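Local coordinates for protein natural cytotoxicity triggering receptor 2 (Homo sapiens, PDB 1HKF) that is the extracellular immunoglobulin V-type domain of a cytotoxicity-activating receptor that may help activated natural killer cells lyse tumour cells, at residues Ser15-Ala24 with Ser114-Ser122; Trp69-Asp77 with Val86-Asp95. All blocks are in the same frame, centred on the assembly; numbering follows the deposited sequence.

How the contacts relate
Contact 1 (15-24 with 114-122) joins an edge strand of the five-stranded sheet to the C-terminal strand, whereas contact 2 (69-77 with 86-95) joins the two strands of a hairpin in the three-stranded sheet and continues into the following loop. In contact 1, Leu20, Phe117 and Leu119 face the interior while Val19 and Gln21 meet the second subunit; in contact 2, Ile75, Val86 and Met88 are buried and no other chain touches it. Backbone hydrogen bonds between parallel strands carry contact 1; in contact 2 an antiparallel ladder gives way to a buried-aspartate salt bridge. The two meet where Leu119 CD2 approaches Asp95 O at 3.6 Å. Contact 1 brings the domain's two ends together, and contact 2 lies between them in sequence.

Contact 1: Ser15-Ala24 with Ser114-Ser122; sequences SKAQVLQSVA and SVRFYLVVS
Ser15 meets Arg116 at the start of the pairing: its carbonyl O lies at the edge of the guanidinium, 3.5 Å from Arg116 NH1. Arg116 is extended, CG anti to the backbone N (chi1 -162°), which carries its CD past Ala17 CB and its NE to a salt bridge with Glu49. The ladder proper starts at Gln18, whose N donates to Arg116 O and whose O accepts from Tyr118 N at 2.7 Å. Its side chain leaves the strand on the same face as that of Phe117, and NE2 lies 3.4 Å from Val115 CG1 and donates to a water that also bonds Arg116 O and Lys16 O. Val19 stays on the Tyr118 side of the sheet, its CG2 4.2 Å from Tyr118 CB. Leu20 is the buried residue with most surface covered here; its CD1 reaches Phe117 CD2 at 3.8 Å, while Leu28 and Val30 of strand 28-33 pack against it from the facing sheet. Its N meets Tyr118 O at 2.6 Å, nearly straight at 172°. Gln21 pairs with Val120 and forms backbone hydrogen bonds to the second subunit. Ser22 bonds through N to Val120 O and through O to Ser122 N, and Ala24 N closes the ladder on Ser122 O at 3.1 Å. Leu20, Phe117, Leu119 and Val121 are buried on one face; Val19, Gln21, Tyr118 and Val120 opposite are partly exposed. Seven backbone bonds hold first strand parallel to last, as in V-type sandwiches, so the join depends chiefly on main-chain chemistry.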
loop_
_atom_site.group_PDB
_atom_site.type_symbol
_atom_site.label_atom_id
_atom_site.label_comp_id
_atom_site.label_asym_id
_atom_site.label_seq_id
_atom_site.Cartn_x
_atom_site.Cartn_y
_atom_site.Cartn_z
ATOM N N SER A 15 10.651 -12.865 16.206
ATOM C CA SER A 15 11.592 -11.708 16.120
ATOM C C SER A 15 10.804 -10.400 16.224
ATOM O O SER A 15 9.561 -10.431 16.305
ATOM C CB SER A 15 12.371 -11.747 14.798
ATOM O OG SER A 15 11.497 -11.702 13.682
ATOM N N LYS A 16 11.493 -9.252 16.232
ATOM C CA LYS A 16 10.733 -8.018 16.363
ATOM C C LYS A 16 9.976 -7.616 15.100
ATOM O O LYS A 16 10.523 -6.955 14.181
ATOM C CB LYS A 16 11.588 -6.837 16.815
ATOM C CG LYS A 16 10.711 -5.799 17.512
ATOM C CD LYS A 16 11.482 -4.589 17.959
ATOM C CE LYS A 16 12.518 -4.915 19.038
ATOM N NZ LYS A 16 13.335 -3.699 19.443
ATOM N N ALA A 17 8.700 -8.004 15.112
ATOM C CA ALA A 17 7.763 -7.741 14.040
ATOM C C ALA A 17 7.705 -6.274 13.726
ATOM O O ALA A 17 7.698 -5.455 14.629
ATOM C CB ALA A 17 6.365 -8.248 14.451
ATOM N N GLN A 18 7.683 -5.934 12.447
ATOM C CA GLN A 18 7.522 -4.545 12.079
ATOM C C GLN A 18 5.993 -4.345 11.995
ATOM O O GLN A 18 5.255 -5.202 11.473
ATOM C CB GLN A 18 8.205 -4.295 10.777
ATOM C CG GLN A 18 9.689 -4.228 11.004
ATOM C CD GLN A 18 10.460 -4.101 9.723
ATOM O OE1 GLN A 18 10.696 -2.995 9.221
ATOM N NE2 GLN A 18 10.851 -5.248 9.164
ATOM N N VAL A 19 5.520 -3.247 12.570
ATOM C CA VAL A 19 4.079 -2.970 12.628
ATOM C C VAL A 19 3.521 -2.291 11.414
ATOM O O VAL A 19 3.996 -1.266 11.013
ATOM C CB VAL A 19 3.742 -2.149 13.890
ATOM C CG1 VAL A 19 2.259 -1.659 13.861
ATOM C CG2 VAL A 19 3.957 -3.028 15.093
ATOM N N LEU A 20 2.537 -2.898 10.792
ATOM C CA LEU A 20 1.913 -2.247 9.622
ATOM C C LEU A 20 0.494 -1.943 10.089
ATOM O O LEU A 20 -0.140 -2.772 10.697
ATOM C CB LEU A 20 1.850 -3.214 8.441
ATOM C CG LEU A 20 3.227 -3.726 7.991
ATOM C CD1 LEU A 20 3.014 -4.449 6.711
ATOM C CD2 LEU A 20 4.203 -2.584 7.758
ATOM N N GLN A 21 -0.025 -0.785 9.762
ATOM C CA GLN A 21 -1.366 -0.440 10.257
ATOM C C GLN A 21 -2.210 0.233 9.183
ATOM O O GLN A 21 -1.746 1.150 8.520
ATOM C CB GLN A 21 -1.218 0.509 11.471
ATOM C CG GLN A 21 -2.523 1.095 11.968
ATOM C CD GLN A 21 -2.450 1.695 13.409
ATOM O OE1 GLN A 21 -1.359 1.784 14.047
ATOM N NE2 GLN A 21 -3.620 2.102 13.920
ATOM N N SER A 22 -3.455 -0.189 9.038
ATOM C CA SER A 22 -4.318 0.479 8.057
ATOM C C SER A 22 -5.757 0.369 8.562
ATOM O O SER A 22 -5.969 0.018 9.710
ATOM C CB SER A 22 -4.228 -0.210 6.691
ATOM O OG SER A 22 -4.812 0.585 5.670
ATOM N N VAL A 23 -6.733 0.668 7.703
ATOM C CA VAL A 23 -8.129 0.589 8.081
ATOM C C VAL A 23 -8.883 -0.241 7.089
ATOM O O VAL A 23 -8.450 -0.405 5.949
ATOM C CB VAL A 23 -8.778 2.006 8.243
ATOM C CG1 VAL A 23 -8.057 2.765 9.372
ATOM C CG2 VAL A 23 -8.726 2.807 6.968
ATOM N N ALA A 24 -10.009 -0.797 7.533
ATOM C CA ALA A 24 -10.805 -1.667 6.721
ATOM C C ALA A 24 -11.144 -1.042 5.380
ATOM O O ALA A 24 -11.350 0.165 5.268
ATOM C CB ALA A 24 -12.034 -2.074 7.470
ATOM N N SER A 114 13.520 -14.035 5.642
ATOM C CA SER A 114 12.149 -13.921 6.075
ATOM C C SER A 114 12.050 -12.680 6.946
ATOM O O SER A 114 12.994 -12.358 7.694
ATOM C CB SER A 114 11.767 -15.147 6.845
ATOM O OG SER A 114 12.511 -15.155 8.028
ATOM N N VAL A 115 10.930 -11.956 6.828
ATOM C CA VAL A 115 10.693 -10.745 7.613
ATOM C C VAL A 115 9.320 -10.909 8.243
ATOM O O VAL A 115 8.358 -11.293 7.574
ATOM C CB VAL A 115 10.742 -9.475 6.734
ATOM C CG1 VAL A 115 10.557 -8.220 7.593
ATOM C CG2 VAL A 115 12.097 -9.400 6.011
ATOM N N ARG A 116 9.251 -10.664 9.553
ATOM C CA ARG A 116 8.005 -10.786 10.294
ATOM C C ARG A 116 7.351 -9.401 10.394
ATOM O O ARG A 116 8.048 -8.376 10.608
ATOM C CB ARG A 116 8.269 -11.303 11.706
ATOM C CG ARG A 116 7.049 -11.852 12.388
ATOM C CD ARG A 116 7.288 -12.060 13.902
ATOM N NE ARG A 116 6.277 -12.972 14.464
ATOM C CZ ARG A 116 5.903 -12.961 15.741
ATOM N NH1 ARG A 116 6.471 -12.101 16.583
ATOM N NH2 ARG A 116 4.927 -13.765 16.165
ATOM N N PHE A 117 6.022 -9.386 10.244
ATOM C CA PHE A 117 5.260 -8.128 10.300
ATOM C C PHE A 117 4.073 -8.342 11.190
ATOM O O PHE A 117 3.614 -9.480 11.327
ATOM C CB PHE A 117 4.715 -7.724 8.915
ATOM C CG PHE A 117 5.781 -7.386 7.913
ATOM C CD1 PHE A 117 6.319 -8.376 7.078
ATOM C CD2 PHE A 117 6.257 -6.101 7.808
ATOM C CE1 PHE A 117 7.333 -8.044 6.156
ATOM C CE2 PHE A 117 7.261 -5.787 6.895
ATOM C CZ PHE A 117 7.795 -6.767 6.072
ATOM N N TYR A 118 3.610 -7.258 11.811
ATOM C CA TYR A 118 2.371 -7.311 12.602
ATOM C C TYR A 118 1.394 -6.323 11.886
ATOM O O TYR A 118 1.674 -5.089 11.787
ATOM C CB TYR A 118 2.558 -6.858 14.052
ATOM C CG TYR A 118 1.318 -7.192 14.871
ATOM C CD1 TYR A 118 0.935 -8.504 15.058
ATOM C CD2 TYR A 118 0.514 -6.222 15.405
ATOM C CE1 TYR A 118 -0.223 -8.835 15.753
ATOM C CE2 TYR A 118 -0.661 -6.553 16.126
ATOM C CZ TYR A 118 -1.010 -7.846 16.285
ATOM O OH TYR A 118 -2.144 -8.212 16.966
ATOM N N LEU A 119 0.326 -6.881 11.315
ATOM C CA LEU A 119 -0.693 -6.066 10.613
ATOM C C LEU A 119 -1.807 -5.759 11.562
ATOM O O LEU A 119 -2.400 -6.666 12.166
ATOM C CB LEU A 119 -1.353 -6.802 9.438
ATOM C CG LEU A 119 -2.449 -6.033 8.628
ATOM C CD1 LEU A 119 -1.866 -4.803 7.959
ATOM C CD2 LEU A 119 -3.005 -6.914 7.538
ATOM N N VAL A 120 -2.079 -4.470 11.686
ATOM C CA VAL A 120 -3.167 -4.010 12.512
ATOM C C VAL A 120 -4.194 -3.341 11.608
ATOM O O VAL A 120 -3.908 -2.353 10.930
ATOM C CB VAL A 120 -2.682 -3.034 13.548
ATOM C CG1 VAL A 120 -3.887 -2.587 14.410
ATOM C CG2 VAL A 120 -1.657 -3.758 14.457
ATOM N N VAL A 121 -5.365 -3.959 11.497
ATOM C CA VAL A 121 -6.394 -3.332 10.676
ATOM C C VAL A 121 -7.537 -2.881 11.575
ATOM O O VAL A 121 -8.087 -3.693 12.308
ATOM C CB VAL A 121 -6.968 -4.305 9.609
ATOM C CG1 VAL A 121 -8.080 -3.568 8.761
ATOM C CG2 VAL A 121 -5.839 -4.810 8.682
ATOM N N SER A 122 -7.861 -1.596 11.595
ATOM C CA SER A 122 -9.038 -1.204 12.385
ATOM C C SER A 122 -10.107 -0.472 11.507
ATOM O O SER A 122 -10.181 -0.430 10.604
ATOM C CB SER A 122 -8.642 -0.334 13.575
ATOM O OG SER A 122 -8.232 0.915 13.104
ATOM O OXT SER A 122 -11.003 0.079 12.185
HETATM O O HOH W 1 11.849 -9.898 10.901
HETATM O O HOH W 2 10.566 -7.549 11.202
HETATM O O HOH W 3 -5.796 1.728 12.317
#

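Contact 2: Trp69-Asp77 with Val86-Asp95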
loop_
_atom_site.group_PDB
_atom_site.type_symbol
_atom_site.label_atom_id
_atom_site.label_comp_id
_atom_site.label_asym_id
_atom_site.label_seq_id
_atom_site.Cartn_x
_atom_site.Cartn_y
_atom_site.Cartn_z
ATOM N N TRP A 69 -1.718 -14.451 -8.666
ATOM C CA TRP A 69 -3.054 -14.178 -8.120
ATOM C C TRP A 69 -3.343 -14.864 -6.758
ATOM O O TRP A 69 -2.474 -14.948 -5.894
ATOM C CB TRP A 69 -4.066 -14.659 -9.164
ATOM C CG TRP A 69 -5.258 -13.821 -9.328
ATOM C CD1 TRP A 69 -5.351 -12.652 -10.033
ATOM C CD2 TRP A 69 -6.556 -14.073 -8.782
ATOM N NE1 TRP A 69 -6.636 -12.161 -9.958
ATOM C CE2 TRP A 69 -7.394 -13.015 -9.195
ATOM C CE3 TRP A 69 -7.092 -15.093 -7.980
ATOM C CZ2 TRP A 69 -8.740 -12.945 -8.829
ATOM C CZ3 TRP A 69 -8.424 -15.025 -7.614
ATOM C CH2 TRP A 69 -9.238 -13.955 -8.039
ATOM N N THR A 70 -4.582 -15.351 -6.613
ATOM C CA THR A 70 -5.177 -16.042 -5.433
ATOM C C THR A 70 -6.016 -15.113 -4.519
ATOM O O THR A 70 -5.680 -14.818 -3.372
ATOM C CB THR A 70 -4.145 -16.934 -4.552
ATOM O OG1 THR A 70 -3.431 -16.129 -3.607
ATOM C CG2 THR A 70 -3.154 -17.687 -5.454
ATOM N N SER A 71 -7.137 -14.664 -5.075
ATOM C CA SER A 71 -8.072 -13.811 -4.363
ATOM C C SER A 71 -7.498 -12.451 -4.045
ATOM O O SER A 71 -6.841 -11.812 -4.876
ATOM C CB SER A 71 -8.515 -14.496 -3.066
ATOM O OG SER A 71 -9.233 -13.590 -2.240
ATOM N N ARG A 72 -7.796 -12.028 -2.846
ATOM C CA ARG A 72 -7.382 -10.688 -2.399
ATOM C C ARG A 72 -5.862 -10.468 -2.332
ATOM O O ARG A 72 -5.396 -9.326 -2.184
ATOM C CB ARG A 72 -8.041 -10.394 -1.053
ATOM C CG ARG A 72 -9.485 -10.844 -0.912
ATOM C CD ARG A 72 -9.943 -10.872 0.545
ATOM N NE ARG A 72 -9.291 -9.846 1.354
ATOM C CZ ARG A 72 -8.818 -10.023 2.568
ATOM N NH1 ARG A 72 -8.910 -11.207 3.157
ATOM N NH2 ARG A 72 -8.242 -8.998 3.211
ATOM N N PHE A 73 -5.085 -11.544 -2.418
ATOM C CA PHE A 73 -3.622 -11.454 -2.289
ATOM C C PHE A 73 -2.833 -11.681 -3.554
ATOM O O PHE A 73 -3.121 -12.615 -4.298
ATOM C CB PHE A 73 -3.106 -12.463 -1.271
ATOM C CG PHE A 73 -4.026 -12.735 -0.126
ATOM C CD1 PHE A 73 -4.030 -11.880 0.955
ATOM C CD2 PHE A 73 -4.891 -13.824 -0.122
ATOM C CE1 PHE A 73 -4.890 -12.104 2.035
ATOM C CE2 PHE A 73 -5.749 -14.053 0.947
ATOM C CZ PHE A 73 -5.756 -13.203 2.021
ATOM N N THR A 74 -1.828 -10.854 -3.811
ATOM C CA THR A 74 -1.020 -11.091 -4.997
ATOM C C THR A 74 0.410 -10.729 -4.710
ATOM O O THR A 74 0.661 -10.071 -3.730
ATOM C CB THR A 74 -1.471 -10.240 -6.172
ATOM O OG1 THR A 74 -1.281 -8.856 -5.840
ATOM C CG2 THR A 74 -2.956 -10.510 -6.450
ATOM N N ILE A 75 1.326 -11.173 -5.568
ATOM C CA ILE A 75 2.728 -10.842 -5.417
ATOM C C ILE A 75 3.260 -10.468 -6.784
ATOM O O ILE A 75 2.886 -11.044 -7.771
ATOM C CB ILE A 75 3.607 -12.052 -4.871
ATOM C CG1 ILE A 75 3.416 -12.223 -3.369
ATOM C CG2 ILE A 75 5.122 -11.811 -5.139
ATOM C CD1 ILE A 75 4.034 -13.512 -2.801
ATOM N N TRP A 76 4.099 -9.460 -6.850
ATOM C CA TRP A 76 4.716 -9.208 -8.099
ATOM C C TRP A 76 6.184 -9.309 -7.695
ATOM O O TRP A 76 6.631 -8.557 -6.816
ATOM C CB TRP A 76 4.447 -7.807 -8.653
ATOM C CG TRP A 76 5.293 -7.564 -9.869
ATOM C CD1 TRP A 76 6.430 -6.824 -9.935
ATOM C CD2 TRP A 76 5.092 -8.111 -11.185
ATOM N NE1 TRP A 76 6.958 -6.864 -11.218
ATOM C CE2 TRP A 76 6.146 -7.645 -12.000
ATOM C CE3 TRP A 76 4.112 -8.942 -11.754
ATOM C CZ2 TRP A 76 6.248 -7.971 -13.355
ATOM C CZ3 TRP A 76 4.209 -9.268 -13.112
ATOM C CH2 TRP A 76 5.268 -8.777 -13.891
ATOM N N ASP A 77 6.921 -10.230 -8.317
ATOM C CA ASP A 77 8.347 -10.365 -7.996
ATOM C C ASP A 77 9.224 -10.197 -9.202
ATOM O O ASP A 77 9.023 -10.837 -10.236
ATOM C CB ASP A 77 8.615 -11.719 -7.371
ATOM C CG ASP A 77 10.085 -11.970 -7.150
ATOM O OD1 ASP A 77 10.759 -11.016 -6.727
ATOM O OD2 ASP A 77 10.543 -13.125 -7.400
ATOM N N VAL A 86 4.089 -7.665 -2.035
ATOM C CA VAL A 86 2.841 -8.348 -1.743
ATOM C C VAL A 86 1.714 -7.260 -1.672
ATOM O O VAL A 86 1.914 -6.181 -1.103
ATOM C CB VAL A 86 2.899 -9.022 -0.357
ATOM C CG1 VAL A 86 1.543 -9.722 -0.025
ATOM C CG2 VAL A 86 4.057 -10.039 -0.342
ATOM N N THR A 87 0.545 -7.550 -2.241
ATOM C CA THR A 87 -0.605 -6.635 -2.174
ATOM C C THR A 87 -1.760 -7.418 -1.558
ATOM O O THR A 87 -1.999 -8.548 -1.931
ATOM C CB THR A 87 -1.004 -6.099 -3.562
ATOM O OG1 THR A 87 0.082 -5.343 -4.118
ATOM C CG2 THR A 87 -2.186 -5.115 -3.453
ATOM N N MET A 88 -2.391 -6.852 -0.530
ATOM C CA MET A 88 -3.566 -7.447 0.133
ATOM C C MET A 88 -4.698 -6.390 -0.054
ATOM O O MET A 88 -4.582 -5.233 0.388
ATOM C CB MET A 88 -3.338 -7.596 1.630
ATOM C CG MET A 88 -2.522 -8.786 2.062
ATOM S SD MET A 88 -2.425 -8.788 3.876
ATOM C CE MET A 88 -3.709 -9.881 4.256
ATOM N N THR A 89 -5.745 -6.747 -0.747
ATOM C CA THR A 89 -6.783 -5.747 -0.998
ATOM C C THR A 89 -7.963 -5.987 -0.100
ATOM O O THR A 89 -8.107 -7.089 0.544
ATOM C CB THR A 89 -7.299 -5.745 -2.476
ATOM O OG1 THR A 89 -7.905 -6.983 -2.753
ATOM C CG2 THR A 89 -6.194 -5.562 -3.463
ATOM N N ASP A 90 -8.755 -4.922 0.035
ATOM C CA ASP A 90 -9.959 -5.016 0.832
ATOM C C ASP A 90 -9.715 -5.498 2.258
ATOM O O ASP A 90 -10.350 -6.458 2.718
ATOM C CB ASP A 90 -10.933 -5.988 0.157
ATOM C CG ASP A 90 -12.328 -5.880 0.747
ATOM O OD1 ASP A 90 -12.752 -4.702 1.017
ATOM O OD2 ASP A 90 -12.979 -6.949 0.966
ATOM N N LEU A 91 -8.798 -4.855 2.969
ATOM C CA LEU A 91 -8.505 -5.298 4.337
ATOM C C LEU A 91 -9.761 -5.315 5.217
ATOM O O LEU A 91 -10.618 -4.436 5.099
ATOM C CB LEU A 91 -7.443 -4.397 4.998
ATOM C CG LEU A 91 -6.081 -4.434 4.273
ATOM C CD1 LEU A 91 -5.121 -3.306 4.722
ATOM C CD2 LEU A 91 -5.494 -5.839 4.482
ATOM N N ARG A 92 -9.830 -6.345 6.064
ATOM C CA ARG A 92 -10.853 -6.553 7.071
ATOM C C ARG A 92 -10.136 -6.684 8.421
ATOM O O ARG A 92 -8.950 -7.103 8.502
ATOM C CB ARG A 92 -11.645 -7.845 6.835
ATOM C CG ARG A 92 -12.611 -7.706 5.723
ATOM C CD ARG A 92 -11.912 -8.035 4.426
ATOM N NE ARG A 92 -11.832 -9.476 4.285
ATOM C CZ ARG A 92 -12.349 -10.126 3.258
ATOM N NH1 ARG A 92 -12.961 -9.443 2.293
ATOM N NH2 ARG A 92 -12.277 -11.449 3.227
ATOM N N GLU A 93 -10.872 -6.384 9.478
ATOM C CA GLU A 93 -10.370 -6.454 10.842
ATOM C C GLU A 93 -9.671 -7.794 11.130
ATOM O O GLU A 93 -8.628 -7.814 11.798
ATOM C CB GLU A 93 -11.544 -6.244 11.804
ATOM C CG GLU A 93 -11.199 -6.220 13.305
ATOM C CD GLU A 93 -12.461 -6.294 14.204
ATOM O OE1 GLU A 93 -12.736 -7.381 14.815
ATOM O OE2 GLU A 93 -13.167 -5.267 14.275
ATOM N N GLU A 94 -10.245 -8.878 10.599
ATOM C CA GLU A 94 -9.772 -10.232 10.767
ATOM C C GLU A 94 -8.446 -10.515 10.102
ATOM O O GLU A 94 -7.874 -11.586 10.319
ATOM C CB GLU A 94 -10.764 -11.238 10.210
ATOM C CG GLU A 94 -12.034 -11.385 11.006
ATOM C CD GLU A 94 -13.011 -10.246 10.759
ATOM O OE1 GLU A 94 -12.765 -9.438 9.818
ATOM O OE2 GLU A 94 -14.031 -10.181 11.511
ATOM N N ASP A 95 -7.977 -9.592 9.272
ATOM C CA ASP A 95 -6.693 -9.788 8.645
ATOM C C ASP A 95 -5.584 -9.424 9.628
ATOM O O ASP A 95 -4.406 -9.688 9.372
ATOM C CB ASP A 95 -6.539 -8.915 7.392
ATOM C CG ASP A 95 -7.468 -9.336 6.270
ATOM O OD1 ASP A 95 -7.709 -10.572 6.092
ATOM O OD2 ASP A 95 -7.933 -8.407 5.561
#
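Arg72, with by far the most surface buried, sets its guanidinium against Thr89, Arg92 and Asp95. Two nitrogens grip one carbonyl side-on: NE donates to Thr89 O at 3.1 Å and NH2 to the same atom at 3.3 Å, reaching it from opposite faces of the carbonyl plane. At the guanidinium edge, NH1 donates to Asp95 OD1 on its syn side at 3.2 Å; the salt bridge from Arg72 NH2 to Asp95 OD2 is modelled too short for its exact length to be trusted, and the two planes differ by 18°. A bend at chi3 (32°) turns the group to this position. Over one face lies the Arg92 guanidinium, centres 3.6 Å apart and planes at 20°; the like charges are probably offset, because Asp95 pairs with Arg72 and Asp90 OD2 with Arg92 NH1. This arginine-aspartate bridge, spanning the bottom of the sandwich, is a hallmark of immunoglobulin V-set domains. Val86 and Phe73 follow in buried surface. Val86 CG2 packs 3.8 Å from Ile75 CG1 in a non-hydrogen-bonded pair, and the Phe73 ring receives Met88 CE at its edge, 3.4 Å from CE1. Between these pairs, Thr74 and Thr87 exchange backbone bonds, Thr87 N to Thr74 O measuring 2.9 Å.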